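Local structure of VIN1 (Oscarella pearsei, 6BFI) at residues Ala673-Ala681 with Glu801-Arg812. The protein binds actin filaments as a sponge homolog of vinculin and may play a role in cell-cell adhesion. Sequence-based numbering, arbitrary orientation.
Sequences AAASVFREA and ENLMRTVKDVIR
Val677 and Met804 form the centre of this helix-helix contact, their side chains crossing at about a right angle. CG2 of Val677 presses on the backbone of the other helix, 3.2 Å from Met804 O and close to Met804 CB. Bends at chi2 and chi3 carry the methionine methyl CE over to the other helix, to 3.5 Å from Ala674 CA and against Val677 CB. Ala673 completes this end, its CB lying 3.8 Å from Met804 CB. Farther along, Ile811 and Glu680 slide past each other in opposite directions, and Ile811 CD1 meets both Glu680 CG (3.8 Å) and Ala681 CB.

A salt bridge flanks the apolar strip. With CG anti to the backbone N (chi1 180°) and a bend at chi2, Glu680 turns its carboxylate to the guanidinium edge of Arg812. NH2 of Arg812 donates to Glu680 OE1 at 3.2 Å, almost within the guanidinium plane but from above the carboxylate plane; NE makes a weak second bond to OE2. The two planes are 56° apart, so the grip is twisted rather than flat. Lys808 lies across the aliphatic part of Glu680, and its NZ, 4.7 Å from Glu680 OE1, would add favourable charge without direct contact. With an alanine in place of Glu680, Arg812 would probably be left without this carboxylate mate, and Ile811 CD1 and the Lys808 chain would lose part of their cover.

Helix 690-710 backs the apolar side, Val695 touching Val677 and Ile811, and Met702 touching Met804. The axes of the two short helical segments approach to 9.0 Å and diverge by 10°. This is the parallel pairing expected of the first and last helices of a five-helix bundle, consistent with the tail domain of the vinculin family.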
loop_
_atom_site.group_PDB
_atom_site.type_symbol
_atom_site.label_atom_id
_atom_site.label_comp_id
_atom_site.label_asym_id
_atom_site.label_seq_id
_atom_site.Cartn_x
_atom_site.Cartn_y
_atom_site.Cartn_z
ATOM N N ALA A 673 21.148 -8.347 -5.845
ATOM C CA ALA A 673 19.758 -8.062 -6.198
ATOM C C ALA A 673 19.370 -8.756 -7.500
ATOM O O ALA A 673 18.299 -9.375 -7.603
ATOM C CB ALA A 673 19.542 -6.551 -6.303
ATOM N N ALA A 674 20.245 -8.671 -8.507
ATOM C CA ALA A 674 20.006 -9.374 -9.762
ATOM C C ALA A 674 19.912 -10.881 -9.557
ATOM O O ALA A 674 19.178 -11.560 -10.284
ATOM C CB ALA A 674 21.105 -9.038 -10.772
ATOM N N ALA A 675 20.641 -11.421 -8.578
ATOM C CA ALA A 675 20.571 -12.848 -8.285
ATOM C C ALA A 675 19.270 -13.226 -7.595
ATOM O O ALA A 675 18.745 -14.316 -7.839
ATOM C CB ALA A 675 21.758 -13.268 -7.418
ATOM N N SER A 676 18.734 -12.347 -6.744
ATOM C CA SER A 676 17.421 -12.608 -6.164
ATOM C C SER A 676 16.342 -12.597 -7.235
ATOM O O SER A 676 15.421 -13.421 -7.205
ATOM C CB SER A 676 17.107 -11.582 -5.075
ATOM O OG SER A 676 16.919 -10.292 -5.630
ATOM N N VAL A 677 16.438 -11.677 -8.198
ATOM C CA VAL A 677 15.456 -11.655 -9.281
ATOM C C VAL A 677 15.596 -12.897 -10.155
ATOM O O VAL A 677 14.611 -13.599 -10.433
ATOM C CB VAL A 677 15.597 -10.366 -10.108
ATOM C CG1 VAL A 677 14.848 -10.496 -11.412
ATOM C CG2 VAL A 677 15.078 -9.187 -9.319
ATOM N N PHE A 678 16.822 -13.184 -10.604
ATOM C CA PHE A 678 17.063 -14.356 -11.439
ATOM C C PHE A 678 16.597 -15.630 -10.749
ATOM O O PHE A 678 16.052 -16.532 -11.394
ATOM C CB PHE A 678 18.548 -14.451 -11.791
ATOM C CG PHE A 678 18.899 -15.638 -12.644
ATOM C CD1 PHE A 678 18.805 -15.567 -14.023
ATOM C CD2 PHE A 678 19.327 -16.822 -12.067
ATOM C CE1 PHE A 678 19.125 -16.659 -14.811
ATOM C CE2 PHE A 678 19.647 -17.915 -12.849
ATOM C CZ PHE A 678 19.547 -17.831 -14.223
ATOM N N ARG A 679 16.796 -15.720 -9.434
ATOM C CA ARG A 679 16.369 -16.906 -8.705
ATOM C C ARG A 679 14.857 -16.951 -8.549
ATOM O O ARG A 679 14.269 -18.037 -8.551
ATOM C CB ARG A 679 17.050 -16.949 -7.340
ATOM C CG ARG A 679 17.055 -18.315 -6.697
ATOM C CD ARG A 679 18.167 -18.423 -5.669
ATOM N NE ARG A 679 19.488 -18.181 -6.251
ATOM C CZ ARG A 679 20.180 -17.054 -6.099
ATOM N NH1 ARG A 679 19.679 -16.060 -5.379
ATOM N NH2 ARG A 679 21.372 -16.922 -6.667
ATOM N N GLU A 680 14.210 -15.790 -8.414
ATOM C CA GLU A 680 12.752 -15.770 -8.365
ATOM C C GLU A 680 12.154 -16.260 -9.677
ATOM O O GLU A 680 11.197 -17.043 -9.680
ATOM C CB GLU A 680 12.252 -14.361 -8.040
ATOM C CG GLU A 680 10.735 -14.232 -7.977
ATOM C CD GLU A 680 10.133 -14.966 -6.796
ATOM O OE1 GLU A 680 10.841 -15.149 -5.782
ATOM O OE2 GLU A 680 8.951 -15.364 -6.881
ATOM N N ALA A 681 12.711 -15.819 -10.805
ATOM C CA ALA A 681 12.186 -16.228 -12.102
ATOM C C ALA A 681 12.675 -17.603 -12.545
ATOM O O ALA A 681 12.080 -18.185 -13.459
ATOM C CB ALA A 681 12.551 -15.189 -13.165
ATOM N N GLU A 801 18.833 -1.672 -6.825
ATOM C CA GLU A 801 18.179 -2.548 -5.858
ATOM C C GLU A 801 16.670 -2.335 -5.863
ATOM O O GLU A 801 15.894 -3.299 -5.891
ATOM C CB GLU A 801 18.755 -2.311 -4.461
ATOM C CG GLU A 801 20.145 -2.885 -4.258
ATOM C CD GLU A 801 20.774 -2.445 -2.951
ATOM O OE1 GLU A 801 20.382 -1.379 -2.432
ATOM O OE2 GLU A 801 21.657 -3.166 -2.440
ATOM N N ASN A 802 16.235 -1.071 -5.847
ATOM C CA ASN A 802 14.804 -0.788 -5.900
ATOM C C ASN A 802 14.172 -1.354 -7.168
ATOM O O ASN A 802 13.073 -1.927 -7.124
ATOM C CB ASN A 802 14.568 0.716 -5.797
ATOM C CG ASN A 802 13.120 1.091 -6.009
ATOM O OD1 ASN A 802 12.799 1.898 -6.878
ATOM N ND2 ASN A 802 12.234 0.498 -5.220
ATOM N N LEU A 803 14.856 -1.215 -8.308
ATOM C CA LEU A 803 14.333 -1.771 -9.554
ATOM C C LEU A 803 14.189 -3.286 -9.472
ATOM O O LEU A 803 13.181 -3.844 -9.920
ATOM C CB LEU A 803 15.233 -1.393 -10.730
ATOM C CG LEU A 803 14.791 -1.972 -12.077
ATOM C CD1 LEU A 803 13.383 -1.508 -12.428
ATOM C CD2 LEU A 803 15.771 -1.605 -13.180
ATOM N N MET A 804 15.185 -3.970 -8.905
ATOM C CA MET A 804 15.110 -5.427 -8.829
ATOM C C MET A 804 13.999 -5.884 -7.888
ATOM O O MET A 804 13.254 -6.820 -8.211
ATOM C CB MET A 804 16.462 -5.999 -8.407
ATOM C CG MET A 804 17.492 -5.982 -9.529
ATOM S SD MET A 804 16.721 -6.259 -11.143
ATOM C CE MET A 804 17.678 -7.627 -11.769
ATOM N N ARG A 805 13.864 -5.237 -6.725
ATOM C CA ARG A 805 12.739 -5.534 -5.841
ATOM C C ARG A 805 11.414 -5.368 -6.574
ATOM O O ARG A 805 10.528 -6.231 -6.497
ATOM C CB ARG A 805 12.780 -4.629 -4.609
ATOM C CG ARG A 805 13.864 -4.974 -3.608
ATOM C CD ARG A 805 13.641 -4.236 -2.296
ATOM N NE ARG A 805 13.628 -2.788 -2.481
ATOM C CZ ARG A 805 14.693 -2.008 -2.340
ATOM N NH1 ARG A 805 15.863 -2.535 -2.008
ATOM N NH2 ARG A 805 14.588 -0.700 -2.529
ATOM N N THR A 806 11.277 -4.264 -7.311
ATOM C CA THR A 806 10.040 -4.014 -8.043
ATOM C C THR A 806 9.772 -5.105 -9.076
ATOM O O THR A 806 8.642 -5.593 -9.188
ATOM C CB THR A 806 10.103 -2.640 -8.709
ATOM O OG1 THR A 806 10.284 -1.636 -7.704
ATOM C CG2 THR A 806 8.821 -2.357 -9.473
ATOM N N VAL A 807 10.798 -5.510 -9.831
ATOM C CA VAL A 807 10.608 -6.531 -10.860
ATOM C C VAL A 807 10.202 -7.860 -10.233
ATOM O O VAL A 807 9.327 -8.566 -10.751
ATOM C CB VAL A 807 11.882 -6.675 -11.714
ATOM C CG1 VAL A 807 11.763 -7.867 -12.656
ATOM C CG2 VAL A 807 12.141 -5.399 -12.502
ATOM N N LYS A 808 10.828 -8.223 -9.113
ATOM C CA LYS A 808 10.479 -9.466 -8.429
ATOM C C LYS A 808 9.022 -9.451 -7.968
ATOM O O LYS A 808 8.245 -10.382 -8.255
ATOM C CB LYS A 808 11.437 -9.669 -7.254
ATOM C CG LYS A 808 11.035 -10.715 -6.243
ATOM C CD LYS A 808 12.109 -10.823 -5.174
ATOM C CE LYS A 808 11.692 -11.744 -4.046
ATOM N NZ LYS A 808 12.775 -11.897 -3.036
ATOM N N ASP A 809 8.626 -8.385 -7.267
ATOM C CA ASP A 809 7.230 -8.261 -6.860
ATOM C C ASP A 809 6.294 -8.233 -8.063
ATOM O O ASP A 809 5.126 -8.617 -7.946
ATOM C CB ASP A 809 7.042 -7.011 -6.000
ATOM C CG ASP A 809 7.719 -7.129 -4.647
ATOM O OD1 ASP A 809 7.716 -8.239 -4.075
ATOM O OD2 ASP A 809 8.258 -6.113 -4.158
ATOM N N VAL A 810 6.787 -7.796 -9.225
ATOM C CA VAL A 810 5.978 -7.841 -10.439
ATOM C C VAL A 810 5.835 -9.276 -10.935
ATOM O O VAL A 810 4.792 -9.644 -11.492
ATOM C CB VAL A 810 6.576 -6.914 -11.516
ATOM C CG1 VAL A 810 6.035 -7.257 -12.898
ATOM C CG2 VAL A 810 6.266 -5.463 -11.191
ATOM N N ILE A 811 6.863 -10.108 -10.749
ATOM C CA ILE A 811 6.721 -11.532 -11.050
ATOM C C ILE A 811 5.587 -12.123 -10.227
ATOM O O ILE A 811 4.630 -12.699 -10.764
ATOM C CB ILE A 811 8.035 -12.286 -10.786
ATOM C CG1 ILE A 811 9.192 -11.691 -11.580
ATOM C CG2 ILE A 811 7.875 -13.765 -11.119
ATOM C CD1 ILE A 811 10.514 -12.307 -11.200
ATOM N N ARG A 812 5.673 -11.973 -8.900
ATOM C CA ARG A 812 4.658 -12.585 -8.046
ATOM C C ARG A 812 3.270 -12.007 -8.317
ATOM O O ARG A 812 2.284 -12.752 -8.404
ATOM C CB ARG A 812 5.039 -12.419 -6.576
ATOM C CG ARG A 812 6.339 -13.114 -6.209
ATOM C CD ARG A 812 6.651 -12.973 -4.731
ATOM N NE ARG A 812 7.949 -13.551 -4.399
ATOM C CZ ARG A 812 8.470 -13.566 -3.178
ATOM N NH1 ARG A 812 7.802 -13.035 -2.163
ATOM N NH2 ARG A 812 9.659 -14.115 -2.970
#